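Long-range contacts in C alpha-dehydrogenase (Sphingobium sp. SYK-6, PDB 4YAC), which binds NADH and, as a short-chain dehydrogenase/reductase, probably oxidises an alcohol carbon in the bacterial pathway that cleaves lignin beta-aryl ethers: residues A[66-71]-A[119-124]; A[92-97]-A[112-117]; A[183-188]-A[247-252]. All blocks are in the same frame, centred on the assembly; numbering follows the deposited sequence.

Interaction 1 (A[66-71]-A[119-124]); sequences TDRAAY and VINGVM
Arg68 reaches across to Asn121, and the two side chains meet at about a right angle. The guanidinium and amide planes are turned 78° against each other. Arg68 NE donates to Asn121 OD1 at 3.0 Å in a nearly straight bond. The oxygen lies in the guanidinium plane, whereas NE sits above the carbonyl plane of the amide. The Arg68 chain is extended from CG to NE (chi2 163°, chi3 176°), which carries NE out to OD1. Arg68 CG packs 3.6 Å from Asn121 CG. A water donates to Asn121 OD1 and accepts from Arg68 NH2, so OD1 is gripped twice. NH2 also forms a salt bridge with Asp109 of the second subunit. At the other end of the amide, ND2 donates to Leu65 O and to a water that bridges to Thr66 O. Both ends of the Asn121 amide are thus held.

Tyr71 covers the helix backbone beside this. One ring face looks onto Asn121 O, off-centre toward the rim, and Tyr71 OH comes within 3.2 Å of Gly122 CA. The lack of a side chain at Gly122 permits this approach. Asp67 caps the start of helix 68-81 through OD1, which accepts from Ala70 N. That helix start packs on the middle of helix 105-133. Tyr71 also touches strand 87-90, while Val119 and Ile120 lean on helix 155-174.

Interaction 2 (A[92-97]-A[112-117]); sequences AGVSQF and MDVNVN. With NAI (1,4-dihydronicotinamide adenine dinucleotide), chain B.
The loop after strand 87-90 runs past helix 105-133, and the backbones come closest at Gly93 and Asn115, whose CA atoms are 5.1 Å apart. The helix widens here into a pi-type turn, in which Met112 O accepts from both Val116 N and Asn117 N. Asn115 carries the contact with a pair of bonds to one residue. Its OD1 accepts from Val94 N at 2.8 Å, met in the carbonyl plane on a lone pair. Its ND2 donates to Val94 O at 2.9 Å, with that oxygen in the plane of the amide. The two bonds clamp the amide and fix its rotation. ND2 is also bonded to Thr160 OG1 on helix 155-174.

Ala92 and Gly93 end the family's NNAG-type motif, which follows the fourth strand of the Rossmann fold. As in classical members of the family, an asparagine of the following helix holds the residue after this motif. An alanine in place of Asn115 would probably leave Val94 N and O without these mates and let the loop shift beside the nucleotide.

Val94 and Val114 cross at about a right angle, CG2 of Val94 lying 4.0 Å from Val114 CB. Val94 CG1, anti to the carbonyl carbon (chi1 -60°), packs 3.9 Å from C8A of the NADH adenine. Val114 CG2 reaches N6A of the same base at 3.7 Å. A water donates to both Ala92 O and Val114 O, bridging loop and helix.

Interaction 3 (A[183-188]-A[247-252]); sequences SLLCPG and FWVLPY
Strands 180-185 and 248-249 pair in parallel at one edge of the Rossmann sheet, with Leu184 beside Trp248 and Leu185 beside Val249. Leu184 N donates to Phe247 O at 2.7 Å, and Leu184 O accepts from Val249 N at 2.9 Å. Cys186 N then donates to Val249 O at 3.1 Å, nearly along the C=O axis.

Leu184 and Trp248 share one face of the sheet and lie side by side, pointing the same way. Leu184 CD2 touches Trp248 CZ3 at 3.6 Å. With Phe247 CG anti to the backbone N (chi1 179°), one face of its ring lies under Leu184 CB, toward the rim. Trp248 NE1 is hydrogen-bonded to Glu265 of the second subunit. On the other face, Leu185 CD1 meets Val249 CG1 at 3.6 Å, the two side chains crossing obliquely.

Beyond the strands the chains stay close. Cys186 CB and Leu250 CD2 are pressed tightly together at 3.5 Å. Cys186 O lies at the edge of the Tyr252 ring, 3.3 Å from CE2, and this buried oxygen has no hydrogen-bond partner in the model. Gly188 N donates a weak, long bond to Tyr252 OH.

Helix 155-174 covers the face of Leu184 and Trp248, and helix 231-243 covers that of Leu185 and Val249. The modelled part of the connection between the strands, with helices 217-228 and 231-243, is consistent with a beta-alpha-beta crossover in a short-chain dehydrogenase sheet.

How the interactions relate
Residues 66-71 come first, at the start of helix 68-81. Strand 87-90 follows and leads into 92-97. Helix 105-133 then supplies both partners in turn: 112-117 closes interaction 2, and 119-124 closes interaction 1. Interaction 2 is therefore enclosed within interaction 1 along the chain. The two also touch in space, where Thr66 packs on Asp113 and Val114. Together they bind one helix to its neighbouring helix and to the loop beside the adenine. Interaction 3 opens only later, at 183-188, and closes at 247-252. It joins the last two strands and touches neither of the others. Interactions 1 and 3 both reach the second subunit.

Interaction 1 (A[66-71]-A[119-124])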
loop_
_atom_site.group_PDB
_atom_site.type_symbol
_atom_site.label_atom_id
_atom_site.label_comp_id
_atom_site.label_asym_id
_atom_site.label_seq_id
_atom_site.Cartn_x
_atom_site.Cartn_y
_atom_site.Cartn_z
ATOM N N THR A 66 14.559 11.443 -4.734
ATOM C CA THR A 66 13.340 12.249 -4.751
ATOM C C THR A 66 13.428 13.374 -5.782
ATOM O O THR A 66 12.442 14.062 -6.039
ATOM C CB THR A 66 13.040 12.852 -3.353
ATOM O OG1 THR A 66 14.001 13.869 -3.036
ATOM C CG2 THR A 66 13.066 11.765 -2.285
ATOM N N ASP A 67 14.609 13.545 -6.379
ATOM C CA ASP A 67 14.848 14.573 -7.390
ATOM C C ASP A 67 14.735 13.958 -8.785
ATOM O O ASP A 67 15.668 13.316 -9.261
ATOM C CB ASP A 67 16.233 15.199 -7.181
ATOM C CG ASP A 67 16.497 16.401 -8.085
ATOM O OD1 ASP A 67 15.972 16.452 -9.217
ATOM O OD2 ASP A 67 17.256 17.298 -7.660
ATOM N N ARG A 68 13.598 14.174 -9.439
ATOM C CA ARG A 68 13.285 13.502 -10.695
ATOM C C ARG A 68 14.259 13.885 -11.801
ATOM O O ARG A 68 14.701 13.030 -12.578
ATOM C CB ARG A 68 11.848 13.824 -11.110
ATOM C CG ARG A 68 10.814 13.092 -10.262
ATOM C CD ARG A 68 9.428 13.690 -10.377
ATOM N NE ARG A 68 8.456 12.907 -9.620
ATOM C CZ ARG A 68 7.210 13.297 -9.376
ATOM N NH1 ARG A 68 6.780 14.467 -9.826
ATOM N NH2 ARG A 68 6.396 12.517 -8.682
ATOM N N ALA A 69 14.608 15.165 -11.865
ATOM C CA ALA A 69 15.525 15.641 -12.894
ATOM C C ALA A 69 16.892 14.990 -12.722
ATOM O O ALA A 69 17.507 14.522 -13.692
ATOM C CB ALA A 69 15.643 17.154 -12.841
ATOM N N ALA A 70 17.366 14.957 -11.481
ATOM C CA ALA A 70 18.664 14.364 -11.186
ATOM C C ALA A 70 18.641 12.863 -11.436
ATOM O O ALA A 70 19.647 12.290 -11.841
ATOM C CB ALA A 70 19.071 14.654 -9.754
ATOM N N TYR A 71 17.498 12.227 -11.197
ATOM C CA TYR A 71 17.389 10.789 -11.417
ATOM C C TYR A 71 17.608 10.493 -12.899
ATOM O O TYR A 71 18.376 9.600 -13.259
ATOM C CB TYR A 71 16.025 10.264 -10.950
ATOM C CG TYR A 71 16.045 8.823 -10.482
ATOM C CD1 TYR A 71 16.730 7.847 -11.193
ATOM C CD2 TYR A 71 15.384 8.441 -9.322
ATOM C CE1 TYR A 71 16.753 6.535 -10.764
ATOM C CE2 TYR A 71 15.400 7.123 -8.884
ATOM C CZ TYR A 71 16.090 6.178 -9.610
ATOM O OH TYR A 71 16.108 4.869 -9.183
ATOM N N VAL A 119 10.909 5.237 -5.350
ATOM C CA VAL A 119 10.708 4.016 -6.124
ATOM C C VAL A 119 9.944 4.325 -7.409
ATOM O O VAL A 119 10.314 3.851 -8.488
ATOM C CB VAL A 119 9.949 2.951 -5.305
ATOM C CG1 VAL A 119 9.667 1.711 -6.151
ATOM C CG2 VAL A 119 10.740 2.573 -4.062
ATOM N N ILE A 120 8.876 5.113 -7.292
ATOM C CA ILE A 120 8.126 5.552 -8.468
ATOM C C ILE A 120 9.060 6.250 -9.454
ATOM O O ILE A 120 9.022 5.988 -10.660
ATOM C CB ILE A 120 6.978 6.508 -8.095
ATOM C CG1 ILE A 120 5.904 5.764 -7.305
ATOM C CG2 ILE A 120 6.350 7.127 -9.351
ATOM C CD1 ILE A 120 4.907 6.682 -6.639
ATOM N N ASN A 121 9.894 7.143 -8.934
ATOM C CA ASN A 121 10.794 7.921 -9.776
ATOM C C ASN A 121 11.761 7.032 -10.555
ATOM O O ASN A 121 12.011 7.263 -11.735
ATOM C CB ASN A 121 11.579 8.930 -8.938
ATOM C CG ASN A 121 10.711 10.063 -8.413
ATOM O OD1 ASN A 121 9.580 10.266 -8.865
ATOM N ND2 ASN A 121 11.249 10.819 -7.456
ATOM N N GLY A 122 12.300 6.011 -9.900
ATOM C CA GLY A 122 13.195 5.086 -10.574
ATOM C C GLY A 122 12.468 4.282 -11.631
ATOM O O GLY A 122 12.936 4.157 -12.767
ATOM N N VAL A 123 11.315 3.737 -11.257
ATOM C CA VAL A 123 10.515 2.930 -12.175
ATOM C C VAL A 123 10.135 3.742 -13.417
ATOM O O VAL A 123 10.260 3.262 -14.538
ATOM C CB VAL A 123 9.246 2.379 -11.461
ATOM C CG1 VAL A 123 8.221 1.874 -12.463
ATOM C CG2 VAL A 123 9.634 1.270 -10.501
ATOM N N MET A 124 9.700 4.980 -13.231
ATOM C CA MET A 124 9.248 5.781 -14.362
ATOM C C MET A 124 10.404 6.335 -15.186
ATOM O O MET A 124 10.213 6.717 -16.334
ATOM C CB MET A 124 8.362 6.929 -13.880
ATOM C CG MET A 124 7.076 6.474 -13.197
ATOM S SD MET A 124 6.156 5.218 -14.107
ATOM C CE MET A 124 5.955 6.020 -15.693
HETATM O O HOH W 1 9.893 13.003 -5.798
HETATM O O HOH W 2 6.967 9.926 -7.781
#

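Interaction 2 (A[92-97]-A[112-117])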
loop_
_atom_site.group_PDB
_atom_site.type_symbol
_atom_site.label_atom_id
_atom_site.label_comp_id
_atom_site.label_asym_id
_atom_site.label_seq_id
_atom_site.Cartn_x
_atom_site.Cartn_y
_atom_site.Cartn_z
ATOM N N ALA A 92 16.751 1.648 -1.785
ATOM C CA ALA A 92 16.879 2.734 -0.815
ATOM C C ALA A 92 15.590 2.879 -0.023
ATOM O O ALA A 92 14.496 2.736 -0.562
ATOM C CB ALA A 92 17.219 4.041 -1.508
ATOM N N GLY A 93 15.726 3.138 1.267
ATOM C CA GLY A 93 14.571 3.372 2.109
ATOM C C GLY A 93 14.992 3.978 3.424
ATOM O O GLY A 93 16.137 3.819 3.847
ATOM N N VAL A 94 14.062 4.677 4.067
ATOM C CA VAL A 94 14.299 5.261 5.381
ATOM C C VAL A 94 13.175 4.881 6.330
ATOM O O VAL A 94 12.124 4.405 5.899
ATOM C CB VAL A 94 14.402 6.796 5.314
ATOM C CG1 VAL A 94 15.543 7.209 4.400
ATOM C CG2 VAL A 94 13.086 7.405 4.833
ATOM N N SER A 95 13.393 5.103 7.621
ATOM C CA SER A 95 12.363 4.820 8.607
ATOM C C SER A 95 12.558 5.618 9.884
ATOM O O SER A 95 13.681 5.841 10.333
ATOM C CB SER A 95 12.334 3.328 8.939
ATOM O OG SER A 95 13.573 2.907 9.481
ATOM N N GLN A 96 11.437 6.054 10.447
ATOM C CA GLN A 96 11.408 6.638 11.776
ATOM C C GLN A 96 10.077 6.251 12.400
ATOM O O GLN A 96 9.015 6.509 11.833
ATOM C CB GLN A 96 11.580 8.155 11.729
ATOM C CG GLN A 96 11.991 8.770 13.061
ATOM C CD GLN A 96 12.857 10.004 12.891
ATOM O OE1 GLN A 96 14.053 9.981 13.178
ATOM N NE2 GLN A 96 12.255 11.091 12.423
ATOM N N PHE A 97 10.154 5.607 13.559
ATOM C CA PHE A 97 8.982 5.061 14.229
ATOM C C PHE A 97 8.524 5.959 15.371
ATOM O O PHE A 97 9.311 6.727 15.923
ATOM C CB PHE A 97 9.291 3.656 14.753
ATOM C CG PHE A 97 9.819 2.721 13.702
ATOM C CD1 PHE A 97 9.217 2.645 12.456
ATOM C CD2 PHE A 97 10.927 1.930 13.957
ATOM C CE1 PHE A 97 9.703 1.788 11.490
ATOM C CE2 PHE A 97 11.416 1.075 12.992
ATOM C CZ PHE A 97 10.804 1.004 11.756
ATOM N N MET A 112 7.460 9.212 2.947
ATOM C CA MET A 112 6.691 9.026 1.719
ATOM C C MET A 112 7.551 9.331 0.493
ATOM O O MET A 112 7.535 8.588 -0.489
ATOM C CB MET A 112 5.449 9.919 1.712
ATOM C CG MET A 112 4.316 9.399 2.573
ATOM S SD MET A 112 3.450 7.998 1.825
ATOM C CE MET A 112 3.036 7.080 3.289
ATOM N N ASP A 113 8.315 10.416 0.553
ATOM C CA ASP A 113 9.077 10.853 -0.614
ATOM C C ASP A 113 10.168 9.837 -0.972
ATOM O O ASP A 113 10.316 9.465 -2.134
ATOM C CB ASP A 113 9.688 12.243 -0.371
ATOM C CG ASP A 113 9.892 13.038 -1.655
ATOM O OD1 ASP A 113 9.379 12.632 -2.720
ATOM O OD2 ASP A 113 10.553 14.096 -1.588
ATOM N N VAL A 114 10.929 9.376 0.015
ATOM C CA VAL A 114 12.004 8.421 -0.275
ATOM C C VAL A 114 11.459 7.029 -0.568
ATOM O O VAL A 114 11.838 6.408 -1.558
ATOM C CB VAL A 114 13.010 8.311 0.889
ATOM C CG1 VAL A 114 14.114 7.301 0.557
ATOM C CG2 VAL A 114 13.618 9.662 1.195
ATOM N N ASN A 115 10.573 6.538 0.290
ATOM C CA ASN A 115 10.150 5.145 0.207
ATOM C C ASN A 115 9.163 4.869 -0.920
ATOM O O ASN A 115 9.135 3.760 -1.455
ATOM C CB ASN A 115 9.537 4.697 1.535
ATOM C CG ASN A 115 10.553 4.645 2.661
ATOM O OD1 ASN A 115 11.728 4.983 2.479
ATOM N ND2 ASN A 115 10.102 4.221 3.837
ATOM N N VAL A 116 8.347 5.861 -1.277
ATOM C CA VAL A 116 7.355 5.661 -2.323
ATOM C C VAL A 116 7.745 6.429 -3.583
ATOM O O VAL A 116 7.938 5.823 -4.634
ATOM C CB VAL A 116 5.946 6.078 -1.875
ATOM C CG1 VAL A 116 4.920 5.662 -2.930
ATOM C CG2 VAL A 116 5.604 5.433 -0.542
ATOM N N ASN A 117 7.865 7.750 -3.498
ATOM C CA ASN A 117 8.219 8.526 -4.682
ATOM C C ASN A 117 9.592 8.150 -5.228
ATOM O O ASN A 117 9.790 8.174 -6.434
ATOM C CB ASN A 117 8.178 10.030 -4.400
ATOM C CG ASN A 117 6.773 10.599 -4.454
ATOM O OD1 ASN A 117 5.917 10.114 -5.196
ATOM N ND2 ASN A 117 6.532 11.644 -3.672
HETATM P PA NAI B . 21.023 2.124 5.537
HETATM O O1A NAI B . 21.069 3.396 6.347
HETATM O O2A NAI B . 22.163 1.194 5.991
HETATM O O5B NAI B . 21.188 2.458 4.009
HETATM C C5B NAI B . 20.308 3.350 3.406
HETATM C C4B NAI B . 20.984 4.026 2.289
HETATM O O4B NAI B . 19.965 4.709 1.484
HETATM C C3B NAI B . 21.923 5.035 2.764
HETATM O O3B NAI B . 23.171 4.922 2.093
HETATM C C2B NAI B . 21.296 6.304 2.491
HETATM O O2B NAI B . 22.272 7.343 2.281
HETATM C C1B NAI B . 20.504 6.058 1.304
HETATM N N9A NAI B . 19.458 7.023 1.104
HETATM C C8A NAI B . 18.568 7.517 2.010
HETATM N N7A NAI B . 17.758 8.415 1.424
HETATM C C5A NAI B . 18.102 8.527 0.103
HETATM C C6A NAI B . 17.659 9.261 -0.991
HETATM N N6A NAI B . 16.575 10.188 -0.888
HETATM N N1A NAI B . 18.269 9.107 -2.199
HETATM C C2A NAI B . 19.301 8.258 -2.362
HETATM N N3A NAI B . 19.757 7.525 -1.331
HETATM C C4A NAI B . 19.190 7.639 -0.103
HETATM O O3 NAI B . 19.655 1.427 5.721
HETATM P PN NAI B . 19.481 -0.160 5.574
HETATM O O1N NAI B . 20.270 -0.857 6.671
HETATM O O2N NAI B . 17.927 -0.531 5.704
HETATM O O5D NAI B . 20.001 -0.624 4.190
HETATM O O HOH W 3 13.586 4.502 -2.534
#

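Interaction 3 (A[183-188]-A[247-252])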
loop_
_atom_site.group_PDB
_atom_site.type_symbol
_atom_site.label_atom_id
_atom_site.label_comp_id
_atom_site.label_asym_id
_atom_site.label_seq_id
_atom_site.Cartn_x
_atom_site.Cartn_y
_atom_site.Cartn_z
ATOM N N SER A 183 10.522 -8.488 -9.290
ATOM C CA SER A 183 10.709 -9.133 -7.996
ATOM C C SER A 183 10.387 -8.175 -6.861
ATOM O O SER A 183 10.713 -6.988 -6.919
ATOM C CB SER A 183 12.142 -9.644 -7.837
ATOM O OG SER A 183 12.430 -10.664 -8.781
ATOM N N LEU A 184 9.740 -8.715 -5.832
ATOM C CA LEU A 184 9.427 -7.972 -4.623
ATOM C C LEU A 184 10.076 -8.650 -3.424
ATOM O O LEU A 184 9.650 -9.724 -2.998
ATOM C CB LEU A 184 7.910 -7.870 -4.427
ATOM C CG LEU A 184 7.423 -7.161 -3.164
ATOM C CD1 LEU A 184 7.836 -5.694 -3.166
ATOM C CD2 LEU A 184 5.914 -7.298 -3.062
ATOM N N LEU A 185 11.118 -8.015 -2.899
ATOM C CA LEU A 185 11.815 -8.496 -1.711
ATOM C C LEU A 185 11.238 -7.843 -0.463
ATOM O O LEU A 185 11.110 -6.622 -0.406
ATOM C CB LEU A 185 13.312 -8.198 -1.812
ATOM C CG LEU A 185 14.158 -8.490 -0.569
ATOM C CD1 LEU A 185 14.209 -9.986 -0.273
ATOM C CD2 LEU A 185 15.555 -7.914 -0.736
ATOM N N CYS A 186 10.900 -8.662 0.529
ATOM C CA CYS A 186 10.352 -8.175 1.791
ATOM C C CYS A 186 11.197 -8.645 2.967
ATOM O O CYS A 186 10.892 -9.669 3.579
ATOM C CB CYS A 186 8.910 -8.648 1.971
ATOM S SG CYS A 186 7.759 -7.975 0.755
ATOM N N PRO A 187 12.266 -7.899 3.288
ATOM C CA PRO A 187 13.096 -8.249 4.445
ATOM C C PRO A 187 12.328 -8.139 5.755
ATOM O O PRO A 187 11.339 -7.409 5.819
ATOM C CB PRO A 187 14.227 -7.215 4.398
ATOM C CG PRO A 187 14.211 -6.671 3.006
ATOM C CD PRO A 187 12.784 -6.716 2.582
ATOM N N GLY A 188 12.771 -8.858 6.780
ATOM C CA GLY A 188 12.242 -8.663 8.116
ATOM C C GLY A 188 12.862 -7.411 8.698
ATOM O O GLY A 188 12.400 -6.301 8.436
ATOM N N PHE A 247 8.778 -13.589 -8.265
ATOM C CA PHE A 247 8.153 -12.357 -7.810
ATOM C C PHE A 247 8.170 -12.220 -6.294
ATOM O O PHE A 247 8.694 -11.242 -5.764
ATOM C CB PHE A 247 6.715 -12.256 -8.291
ATOM C CG PHE A 247 6.028 -11.015 -7.810
ATOM C CD1 PHE A 247 6.341 -9.786 -8.366
ATOM C CD2 PHE A 247 5.106 -11.066 -6.779
ATOM C CE1 PHE A 247 5.731 -8.633 -7.920
ATOM C CE2 PHE A 247 4.490 -9.914 -6.330
ATOM C CZ PHE A 247 4.803 -8.697 -6.900
ATOM N N TRP A 248 7.568 -13.185 -5.601
ATOM C CA TRP A 248 7.511 -13.157 -4.142
ATOM C C TRP A 248 8.825 -13.620 -3.526
ATOM O O TRP A 248 9.094 -14.817 -3.455
ATOM C CB TRP A 248 6.374 -14.039 -3.617
ATOM C CG TRP A 248 5.001 -13.548 -3.948
ATOM C CD1 TRP A 248 4.072 -14.178 -4.726
ATOM C CD2 TRP A 248 4.393 -12.327 -3.509
ATOM N NE1 TRP A 248 2.926 -13.426 -4.796
ATOM C CE2 TRP A 248 3.097 -12.283 -4.059
ATOM C CE3 TRP A 248 4.818 -11.267 -2.702
ATOM C CZ2 TRP A 248 2.223 -11.223 -3.830
ATOM C CZ3 TRP A 248 3.948 -10.213 -2.476
ATOM C CH2 TRP A 248 2.667 -10.200 -3.039
ATOM N N VAL A 249 9.642 -12.669 -3.084
ATOM C CA VAL A 249 10.889 -12.993 -2.402
ATOM C C VAL A 249 10.697 -12.737 -0.911
ATOM O O VAL A 249 11.007 -11.661 -0.397
ATOM C CB VAL A 249 12.080 -12.183 -2.953
ATOM C CG1 VAL A 249 13.393 -12.767 -2.448
ATOM C CG2 VAL A 249 12.063 -12.185 -4.480
ATOM N N LEU A 250 10.168 -13.755 -0.239
ATOM C CA LEU A 250 9.820 -13.702 1.175
ATOM C C LEU A 250 10.496 -14.868 1.892
ATOM O O LEU A 250 9.848 -15.861 2.213
ATOM C CB LEU A 250 8.299 -13.778 1.359
ATOM C CG LEU A 250 7.418 -13.000 0.379
ATOM C CD1 LEU A 250 5.996 -13.531 0.419
ATOM C CD2 LEU A 250 7.439 -11.526 0.694
ATOM N N PRO A 251 11.806 -14.760 2.144
ATOM C CA PRO A 251 12.540 -15.950 2.588
ATOM C C PRO A 251 12.386 -16.270 4.080
ATOM O O PRO A 251 13.376 -16.562 4.753
ATOM C CB PRO A 251 13.987 -15.598 2.233
ATOM C CG PRO A 251 14.056 -14.124 2.351
ATOM C CD PRO A 251 12.693 -13.596 1.970
ATOM N N TYR A 252 11.152 -16.243 4.577
ATOM C CA TYR A 252 10.879 -16.499 5.991
ATOM C C TYR A 252 9.655 -17.394 6.178
ATOM O O TYR A 252 8.540 -16.897 6.342
ATOM C CB TYR A 252 10.680 -15.178 6.736
ATOM C CG TYR A 252 11.731 -14.155 6.392
ATOM C CD1 TYR A 252 13.056 -14.353 6.744
ATOM C CD2 TYR A 252 11.401 -13.001 5.700
ATOM C CE1 TYR A 252 14.023 -13.431 6.420
ATOM C CE2 TYR A 252 12.363 -12.066 5.376
ATOM C CZ TYR A 252 13.673 -12.288 5.741
ATOM O OH TYR A 252 14.644 -11.368 5.428
#